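PDB 4CYB: putative DNA protection protein, which binds iron and probably oxidises it, as a twelve-subunit Dps protein of the ferritin-like family. Local coordinates for residues 25-30 / 131-136; 73-78 / 143-148; 125-130 / 148-153. All coordinates share one frame; numbering follows the deposited sequence.

Contact 1: 25-30 / 131-136; sequences CQRLNK and AARTQE
Arg27 and Thr134 mark the closest backbone approach, their CA atoms 8.3 Å apart, where helices 18-48 and 109-136 face each other as neighbours in the four-helix bundle of the ferritin-like fold. The contact is small, and Arg27 supplies about half of the buried area. The first torsion of Arg27 sets CG beside the backbone N (chi1 -57°), and further bends at chi2 and chi3 fold the chain round, bringing the guanidinium alongside Arg133. There Arg27 NH1 lies 3.9 Å from Arg133 CG, which meets the guanidinium at its edge, near the plane. The two side chains lie alongside and extend in the same direction, with their guanidinium planes 32° apart and NH1 of Arg27 6.2 Å from NH1 of Arg133. Acidic residues probably offset the like charges: Asp129 forms a salt bridge with Arg27 NH1, which also bonds to Tyr23 OH, and Glu136 pairs with Arg133. Nearer the backbone, Arg27 CG comes no closer than 4.5 Å to the methyl CG2 of Thr134, while Thr134 OG1 turns back to its own helix and bonds to Ala130 O. An alanine in place of Arg133 would probably open a gap beside Arg27 NH1 and leave the Glu136 carboxylate without its partner on the preceding turn. One face of the Arg133 guanidinium rests on Ala132 CB, 3.7 Å above the plane, and its NE donates an almost straight bond of 3.0 Å to Glu136 OE1 (172° at the hydrogen), which it meets from above the carboxylate plane.

Contact 2: 73-78 / 143-148; sequences DTVAER and NDLLVS. With FE (Fe (III) ion), chain B.
Three partners hold Asp73 OD1: it lies 2.6 Å from the iron(III) ion, and Lys43 NZ and Trp47 NE1 of a neighbouring subunit add a salt bridge and a hydrogen bond. With CG anti to the backbone N (chi1 -176°), the carboxylate also offers OD2 to the iron at 2.5 Å, and one turn later Glu77 extends to bind the same ion through OE2. Three waters fill further positions around the metal. Another side of this helical segment packs on 143-148, which runs nearly antiparallel at 167°, with the axes 11.2 Å apart. Leu145 carries the interface. Its CD1 branch meets the Thr74 methyl CG2 at 3.5 Å, the two side chains overlapping as they run in opposing senses; Thr74 OG1 bonds instead to Glu70 O. Its CD2 branch lies along the aliphatic part of Arg78, 3.6 Å from CB and 3.7 Å from CG, with Val75 CG2 more loosely placed. The Arg78 head continues beyond the leucine, pairing with Asp139 and with Glu155 of a second subunit. On the partner helix Asp144 O accepts both Ser148 N and Ser148 OG, the latter at 2.7 Å from above the carbonyl plane. His46 of the Lys43-bearing subunit completes the ligand set, so that aspartate and glutamate of one chain meet histidine of another, the hallmark of the intersubunit ferroxidase site of Dps proteins.

Contact 3: 125-130 / 148-153; sequences TECHDA and SEVLRT
Cys127 touches the opposite helix along its whole short side chain. CB lies 3.6 Å from Leu151 CD1, and SG, the tip, presses on Val150, 3.2 Å from CG1 and 3.8 Å from CB. That sulfur-methyl approach is tight, and the cysteine's chi1 of -91° sits well away from a staggered value, consistent with some strain. The backbones come close here, with CA atoms of Cys127 and Leu151 6.4 Å apart, where helices 109-136 and 140-164 cross at -146° in the bundle. Leu151 is shared between two neighbours. Its CD1, besides meeting the cysteine, sits over one face of the His128 imidazole, 3.7 Å from the ring centroid and 16° off the normal, a CH-pi contact. The second methyl, CD2, lies 3.6 Å from His128 CE1, so both branches of the leucine attend the ring, and the leucine stands roughly perpendicular to the histidine side chain. The imidazole is anchored at ND1 by a hydrogen bond to Asp140 of a neighbouring subunit. Within 148-153, whose first turn is of the wider pi type, Glu149 O takes Thr153 N and Thr153 OG1, one donor on each side of the carbonyl plane, OG1 at 2.8 Å. Between the helices, thiol, methyl groups and ring face meet through dispersion and CH-pi contact, which suggests that the fit of this pair rests mainly on shape.

How the contacts relate
From the N terminus, helix 18-48 supplies the first half of contact 1, helix 54-81 that of contact 2, and helix 109-136 both the first half of contact 3 and the second half of contact 1; helix 140-164 then completes contacts 2 and 3. Contact 1 closes a loop of 100 residues, contact 2 one of 64 and contact 3 one of only 17. Every pair of contacts crosses along the chain. The Lys30-Glu126 salt bridge couples contacts 1 and 3, Leu28 packs on Arg78 between contacts 1 and 2, and Ser148 belongs to both 2 and 3. Together they tie all four bundle helices.

Contact 1: 25-30 / 131-136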
loop_
_atom_site.group_PDB
_atom_site.type_symbol
_atom_site.label_atom_id
_atom_site.label_comp_id
_atom_site.label_asym_id
_atom_site.label_seq_id
_atom_site.Cartn_x
_atom_site.Cartn_y
_atom_site.Cartn_z
ATOM N N CYS J 25 -23.501 0.607 31.418
ATOM C CA CYS J 25 -24.087 -0.300 30.423
ATOM C C CYS J 25 -25.524 0.069 30.004
ATOM O O CYS J 25 -25.847 -0.008 28.836
ATOM C CB CYS J 25 -24.051 -1.766 30.819
ATOM S SG CYS J 25 -22.359 -2.421 30.891
ATOM N N GLN J 26 -26.371 0.503 30.969
ATOM C CA GLN J 26 -27.705 0.998 30.588
ATOM C C GLN J 26 -27.601 2.223 29.705
ATOM O O GLN J 26 -28.321 2.273 28.699
ATOM C CB GLN J 26 -28.516 1.407 31.840
ATOM C CG GLN J 26 -28.820 0.249 32.746
ATOM C CD GLN J 26 -29.285 0.697 34.157
ATOM O OE1 GLN J 26 -29.572 -0.148 35.003
ATOM N NE2 GLN J 26 -29.369 2.014 34.392
ATOM N N ARG J 27 -26.752 3.208 30.037
ATOM C CA ARG J 27 -26.658 4.389 29.199
ATOM C C ARG J 27 -26.075 4.017 27.802
ATOM O O ARG J 27 -26.555 4.514 26.761
ATOM C CB ARG J 27 -25.825 5.521 29.816
ATOM C CG ARG J 27 -26.284 6.010 31.181
ATOM C CD ARG J 27 -27.752 6.406 31.241
ATOM N NE ARG J 27 -28.121 7.376 30.238
ATOM C CZ ARG J 27 -28.201 8.697 30.418
ATOM N NH1 ARG J 27 -27.900 9.271 31.602
ATOM N NH2 ARG J 27 -28.618 9.446 29.421
ATOM N N LEU J 28 -25.057 3.149 27.816
ATOM C CA LEU J 28 -24.402 2.788 26.527
ATOM C C LEU J 28 -25.385 2.057 25.645
ATOM O O LEU J 28 -25.357 2.271 24.405
ATOM C CB LEU J 28 -23.123 1.961 26.754
ATOM C CG LEU J 28 -21.939 2.783 27.287
ATOM C CD1 LEU J 28 -20.797 1.926 27.816
ATOM C CD2 LEU J 28 -21.433 3.817 26.272
ATOM N N ASN J 29 -26.205 1.178 26.232
ATOM C CA ASN J 29 -27.142 0.419 25.429
ATOM C C ASN J 29 -28.199 1.285 24.775
ATOM O O ASN J 29 -28.677 0.970 23.708
ATOM C CB ASN J 29 -27.772 -0.783 26.142
ATOM C CG ASN J 29 -26.946 -2.049 25.979
ATOM O OD1 ASN J 29 -26.470 -2.354 24.876
ATOM N ND2 ASN J 29 -26.803 -2.805 27.056
ATOM N N LYS J 30 -28.594 2.368 25.429
ATOM C CA LYS J 30 -29.547 3.271 24.787
ATOM C C LYS J 30 -28.900 3.974 23.601
ATOM O O LYS J 30 -29.508 4.068 22.506
ATOM C CB LYS J 30 -30.119 4.301 25.818
ATOM C CG LYS J 30 -31.114 5.304 25.203
ATOM C CD LYS J 30 -32.234 4.613 24.424
ATOM C CE LYS J 30 -33.383 5.590 24.183
ATOM N NZ LYS J 30 -32.959 6.869 23.584
ATOM N N ALA J 131 -22.680 11.360 29.228
ATOM C CA ALA J 131 -21.286 11.768 29.517
ATOM C C ALA J 131 -21.112 12.369 30.914
ATOM O O ALA J 131 -20.224 11.945 31.681
ATOM C CB ALA J 131 -20.736 12.710 28.439
ATOM N N ALA J 132 -21.985 13.314 31.252
ATOM C CA ALA J 132 -21.927 13.936 32.595
ATOM C C ALA J 132 -22.152 12.891 33.704
ATOM O O ALA J 132 -21.420 12.867 34.700
ATOM C CB ALA J 132 -22.955 15.050 32.703
ATOM N N ARG J 133 -23.171 12.043 33.570
ATOM C CA ARG J 133 -23.528 11.093 34.636
ATOM C C ARG J 133 -22.532 9.976 34.796
ATOM O O ARG J 133 -22.183 9.627 35.909
ATOM C CB ARG J 133 -24.907 10.483 34.420
ATOM C CG ARG J 133 -26.065 11.448 34.322
ATOM C CD ARG J 133 -26.462 11.930 35.715
ATOM N NE ARG J 133 -25.683 13.113 36.104
ATOM C CZ ARG J 133 -25.792 14.326 35.541
ATOM N NH1 ARG J 133 -26.642 14.538 34.547
ATOM N NH2 ARG J 133 -25.041 15.337 35.965
ATOM N N THR J 134 -22.049 9.402 33.687
ATOM C CA THR J 134 -20.992 8.360 33.805
ATOM C C THR J 134 -19.709 8.949 34.383
ATOM O O THR J 134 -19.031 8.294 35.152
ATOM C CB THR J 134 -20.712 7.628 32.451
ATOM O OG1 THR J 134 -20.294 8.588 31.485
ATOM C CG2 THR J 134 -21.960 6.966 31.976
ATOM N N GLN J 135 -19.388 10.192 34.045
ATOM C CA GLN J 135 -18.227 10.832 34.653
ATOM C C GLN J 135 -18.402 10.983 36.190
ATOM O O GLN J 135 -17.485 10.705 36.973
ATOM C CB GLN J 135 -17.969 12.199 34.024
ATOM C CG GLN J 135 -16.718 12.932 34.534
ATOM C CD GLN J 135 -15.452 12.113 34.260
ATOM O OE1 GLN J 135 -15.069 11.916 33.100
ATOM N NE2 GLN J 135 -14.848 11.564 35.322
ATOM N N GLU J 136 -19.586 11.404 36.620
ATOM C CA GLU J 136 -19.851 11.521 38.065
ATOM C C GLU J 136 -19.679 10.206 38.800
ATOM O O GLU J 136 -19.243 10.208 39.946
ATOM C CB GLU J 136 -21.289 11.956 38.318
ATOM C CG GLU J 136 -21.524 13.427 38.243
ATOM C CD GLU J 136 -23.012 13.702 38.032
ATOM O OE1 GLU J 136 -23.861 12.900 38.513
ATOM O OE2 GLU J 136 -23.331 14.707 37.346
#

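Contact 2: 73-78 / 143-148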
loop_
_atom_site.group_PDB
_atom_site.type_symbol
_atom_site.label_atom_id
_atom_site.label_comp_id
_atom_site.label_asym_id
_atom_site.label_seq_id
_atom_site.Cartn_x
_atom_site.Cartn_y
_atom_site.Cartn_z
ATOM N N ASP J 73 -19.782 -0.837 16.930
ATOM C CA ASP J 73 -18.845 -1.863 17.404
ATOM C C ASP J 73 -18.073 -1.401 18.637
ATOM O O ASP J 73 -17.923 -2.178 19.606
ATOM C CB ASP J 73 -17.900 -2.276 16.274
ATOM C CG ASP J 73 -16.974 -3.402 16.691
ATOM O OD1 ASP J 73 -17.419 -4.574 16.718
ATOM O OD2 ASP J 73 -15.774 -3.124 16.952
ATOM N N THR J 74 -17.642 -0.151 18.648
ATOM C CA THR J 74 -16.814 0.347 19.742
ATOM C C THR J 74 -17.684 0.453 21.035
ATOM O O THR J 74 -17.254 0.102 22.144
ATOM C CB THR J 74 -16.214 1.714 19.406
ATOM O OG1 THR J 74 -15.348 1.611 18.239
ATOM C CG2 THR J 74 -15.376 2.271 20.658
ATOM N N VAL J 75 -18.903 0.934 20.876
ATOM C CA VAL J 75 -19.818 1.026 22.042
ATOM C C VAL J 75 -20.244 -0.333 22.572
ATOM O O VAL J 75 -20.250 -0.525 23.789
ATOM C CB VAL J 75 -21.052 1.905 21.664
ATOM C CG1 VAL J 75 -22.150 1.933 22.752
ATOM C CG2 VAL J 75 -20.580 3.318 21.417
ATOM N N ALA J 76 -20.568 -1.286 21.687
ATOM C CA ALA J 76 -20.915 -2.626 22.108
ATOM C C ALA J 76 -19.752 -3.253 22.851
ATOM O O ALA J 76 -19.953 -3.875 23.880
ATOM C CB ALA J 76 -21.281 -3.491 20.930
ATOM N N GLU J 77 -18.535 -3.150 22.295
ATOM C CA GLU J 77 -17.376 -3.684 22.987
ATOM C C GLU J 77 -17.146 -3.022 24.364
ATOM O O GLU J 77 -16.716 -3.697 25.293
ATOM C CB GLU J 77 -16.110 -3.564 22.090
ATOM C CG GLU J 77 -16.188 -4.712 21.023
ATOM C CD GLU J 77 -14.928 -4.791 20.134
ATOM O OE1 GLU J 77 -13.890 -4.152 20.479
ATOM O OE2 GLU J 77 -14.978 -5.571 19.146
ATOM N N ARG J 78 -17.485 -1.740 24.469
ATOM C CA ARG J 78 -17.392 -1.093 25.800
ATOM C C ARG J 78 -18.373 -1.723 26.815
ATOM O O ARG J 78 -18.000 -1.978 27.986
ATOM C CB ARG J 78 -17.692 0.387 25.656
ATOM C CG ARG J 78 -17.605 1.162 26.980
ATOM C CD ARG J 78 -16.151 1.360 27.348
ATOM N NE ARG J 78 -15.929 1.936 28.701
ATOM C CZ ARG J 78 -14.732 1.934 29.279
ATOM N NH1 ARG J 78 -13.662 1.430 28.607
ATOM N NH2 ARG J 78 -14.575 2.423 30.523
ATOM N N ASN J 143 -16.907 7.949 29.706
ATOM C CA ASN J 143 -17.107 9.331 29.367
ATOM C C ASN J 143 -16.279 9.732 28.119
ATOM O O ASN J 143 -16.775 10.422 27.235
ATOM C CB ASN J 143 -16.721 10.220 30.574
ATOM C CG ASN J 143 -16.674 11.710 30.201
ATOM O OD1 ASN J 143 -17.662 12.473 30.389
ATOM N ND2 ASN J 143 -15.560 12.141 29.686
ATOM N N ASP J 144 -15.032 9.271 28.071
ATOM C CA ASP J 144 -14.134 9.618 26.961
ATOM C C ASP J 144 -14.667 9.076 25.638
ATOM O O ASP J 144 -14.650 9.807 24.637
ATOM C CB ASP J 144 -12.719 9.097 27.222
ATOM C CG ASP J 144 -11.762 9.442 26.068
ATOM O OD1 ASP J 144 -11.394 10.635 25.937
ATOM O OD2 ASP J 144 -11.443 8.538 25.266
ATOM N N LEU J 145 -15.134 7.819 25.641
ATOM C CA LEU J 145 -15.767 7.205 24.451
ATOM C C LEU J 145 -16.987 8.034 24.021
ATOM O O LEU J 145 -17.144 8.374 22.868
ATOM C CB LEU J 145 -16.138 5.755 24.720
ATOM C CG LEU J 145 -17.119 5.062 23.755
ATOM C CD1 LEU J 145 -16.539 5.131 22.372
ATOM C CD2 LEU J 145 -17.279 3.629 24.252
ATOM N N LEU J 146 -17.835 8.422 24.965
ATOM C CA LEU J 146 -19.024 9.153 24.569
ATOM C C LEU J 146 -18.747 10.540 24.014
ATOM O O LEU J 146 -19.427 10.963 23.105
ATOM C CB LEU J 146 -19.948 9.302 25.799
ATOM C CG LEU J 146 -20.656 8.000 26.201
ATOM C CD1 LEU J 146 -21.243 8.193 27.601
ATOM C CD2 LEU J 146 -21.772 7.642 25.200
ATOM N N VAL J 147 -17.765 11.221 24.569
ATOM C CA VAL J 147 -17.432 12.552 24.113
ATOM C C VAL J 147 -16.565 12.506 22.852
ATOM O O VAL J 147 -16.895 13.176 21.879
ATOM C CB VAL J 147 -16.761 13.414 25.202
ATOM C CG1 VAL J 147 -16.299 14.758 24.638
ATOM C CG2 VAL J 147 -17.743 13.605 26.388
ATOM N N SER J 148 -15.460 11.758 22.876
ATOM C CA SER J 148 -14.465 11.967 21.814
ATOM C C SER J 148 -14.913 11.264 20.553
ATOM O O SER J 148 -14.542 11.661 19.430
ATOM C CB SER J 148 -13.062 11.451 22.219
ATOM O OG SER J 148 -13.170 10.051 22.339
HETATM FE FE FE B . -14.978 -5.456 16.897
HETATM O O HOH W 1 -15.344 -5.312 14.557
HETATM O O HOH W 2 -13.061 -6.685 16.424
HETATM O O HOH W 3 -13.123 -3.967 16.791
#

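Contact 3: 125-130 / 148-153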
loop_
_atom_site.group_PDB
_atom_site.type_symbol
_atom_site.label_atom_id
_atom_site.label_comp_id
_atom_site.label_asym_id
_atom_site.label_seq_id
_atom_site.Cartn_x
_atom_site.Cartn_y
_atom_site.Cartn_z
ATOM N N THR J 125 -28.269 14.826 22.384
ATOM C CA THR J 125 -28.889 15.197 23.693
ATOM C C THR J 125 -28.627 14.117 24.763
ATOM O O THR J 125 -28.171 14.405 25.876
ATOM C CB THR J 125 -30.383 15.482 23.490
ATOM O OG1 THR J 125 -30.499 16.571 22.560
ATOM C CG2 THR J 125 -31.053 15.873 24.826
ATOM N N GLU J 126 -28.837 12.867 24.382
ATOM C CA GLU J 126 -28.562 11.708 25.239
ATOM C C GLU J 126 -27.093 11.621 25.626
ATOM O O GLU J 126 -26.766 11.308 26.757
ATOM C CB GLU J 126 -28.916 10.412 24.511
ATOM C CG GLU J 126 -30.391 10.092 24.547
ATOM C CD GLU J 126 -30.792 9.078 25.606
ATOM O OE1 GLU J 126 -29.961 8.671 26.503
ATOM O OE2 GLU J 126 -31.987 8.692 25.515
ATOM N N CYS J 127 -26.190 11.848 24.666
ATOM C CA CYS J 127 -24.751 11.797 24.921
ATOM C C CYS J 127 -24.256 12.799 25.919
ATOM O O CYS J 127 -23.439 12.456 26.738
ATOM C CB CYS J 127 -23.949 12.119 23.660
ATOM S SG CYS J 127 -23.571 10.650 22.722
ATOM N N HIS J 128 -24.662 14.055 25.808
ATOM C CA HIS J 128 -24.201 15.059 26.821
ATOM C C HIS J 128 -24.591 14.619 28.226
ATOM O O HIS J 128 -23.772 14.664 29.158
ATOM C CB HIS J 128 -24.817 16.428 26.531
ATOM C CG HIS J 128 -24.169 17.154 25.368
ATOM N ND1 HIS J 128 -22.909 17.644 25.424
ATOM C CD2 HIS J 128 -24.649 17.448 24.108
ATOM C CE1 HIS J 128 -22.615 18.273 24.267
ATOM N NE2 HIS J 128 -23.681 18.165 23.459
ATOM N N ASP J 129 -25.846 14.181 28.365
ATOM C CA ASP J 129 -26.359 13.732 29.671
ATOM C C ASP J 129 -25.617 12.488 30.162
ATOM O O ASP J 129 -25.155 12.442 31.309
ATOM C CB ASP J 129 -27.876 13.474 29.608
ATOM C CG ASP J 129 -28.425 12.977 30.930
ATOM O OD1 ASP J 129 -28.422 13.797 31.866
ATOM O OD2 ASP J 129 -28.793 11.778 31.067
ATOM N N ALA J 130 -25.501 11.457 29.315
ATOM C CA ALA J 130 -24.795 10.219 29.709
ATOM C C ALA J 130 -23.325 10.482 29.999
ATOM O O ALA J 130 -22.779 9.901 30.930
ATOM C CB ALA J 130 -24.940 9.104 28.653
ATOM N N SER J 148 -15.460 11.758 22.876
ATOM C CA SER J 148 -14.465 11.967 21.814
ATOM C C SER J 148 -14.913 11.264 20.553
ATOM O O SER J 148 -14.542 11.661 19.430
ATOM C CB SER J 148 -13.062 11.451 22.219
ATOM O OG SER J 148 -13.170 10.051 22.339
ATOM N N GLU J 149 -15.706 10.226 20.717
ATOM C CA GLU J 149 -16.191 9.474 19.552
ATOM C C GLU J 149 -17.653 9.713 19.182
ATOM O O GLU J 149 -17.918 10.195 18.077
ATOM C CB GLU J 149 -15.894 7.987 19.747
ATOM C CG GLU J 149 -14.389 7.855 19.978
ATOM C CD GLU J 149 -13.883 6.448 20.043
ATOM O OE1 GLU J 149 -14.293 5.632 19.190
ATOM O OE2 GLU J 149 -13.062 6.168 20.944
ATOM N N VAL J 150 -18.589 9.348 20.080
ATOM C CA VAL J 150 -20.005 9.421 19.758
ATOM C C VAL J 150 -20.403 10.854 19.495
ATOM O O VAL J 150 -20.952 11.179 18.449
ATOM C CB VAL J 150 -20.909 8.765 20.817
ATOM C CG1 VAL J 150 -22.365 8.820 20.325
ATOM C CG2 VAL J 150 -20.496 7.301 21.021
ATOM N N LEU J 151 -20.136 11.720 20.467
ATOM C CA LEU J 151 -20.543 13.117 20.347
ATOM C C LEU J 151 -19.888 13.817 19.185
ATOM O O LEU J 151 -20.576 14.380 18.329
ATOM C CB LEU J 151 -20.241 13.861 21.654
ATOM C CG LEU J 151 -20.899 15.232 21.783
ATOM C CD1 LEU J 151 -22.350 15.070 22.252
ATOM C CD2 LEU J 151 -20.140 16.032 22.835
ATOM N N ARG J 152 -18.564 13.784 19.135
ATOM C CA ARG J 152 -17.899 14.489 18.082
ATOM C C ARG J 152 -18.255 13.989 16.676
ATOM O O ARG J 152 -18.384 14.792 15.728
ATOM C CB ARG J 152 -16.406 14.472 18.302
ATOM C CG ARG J 152 -16.057 15.502 19.421
ATOM C CD ARG J 152 -14.566 15.653 19.580
ATOM N NE ARG J 152 -13.914 16.160 18.361
ATOM C CZ ARG J 152 -12.592 16.091 18.168
ATOM N NH1 ARG J 152 -11.817 15.567 19.101
ATOM N NH2 ARG J 152 -12.039 16.554 17.031
ATOM N N THR J 153 -18.383 12.673 16.520
ATOM C CA THR J 153 -18.795 12.171 15.200
ATOM C C THR J 153 -20.193 12.597 14.803
ATOM O O THR J 153 -20.406 13.005 13.664
ATOM C CB THR J 153 -18.774 10.628 15.108
ATOM O OG1 THR J 153 -17.437 10.219 15.330
ATOM C CG2 THR J 153 -19.220 10.162 13.734
#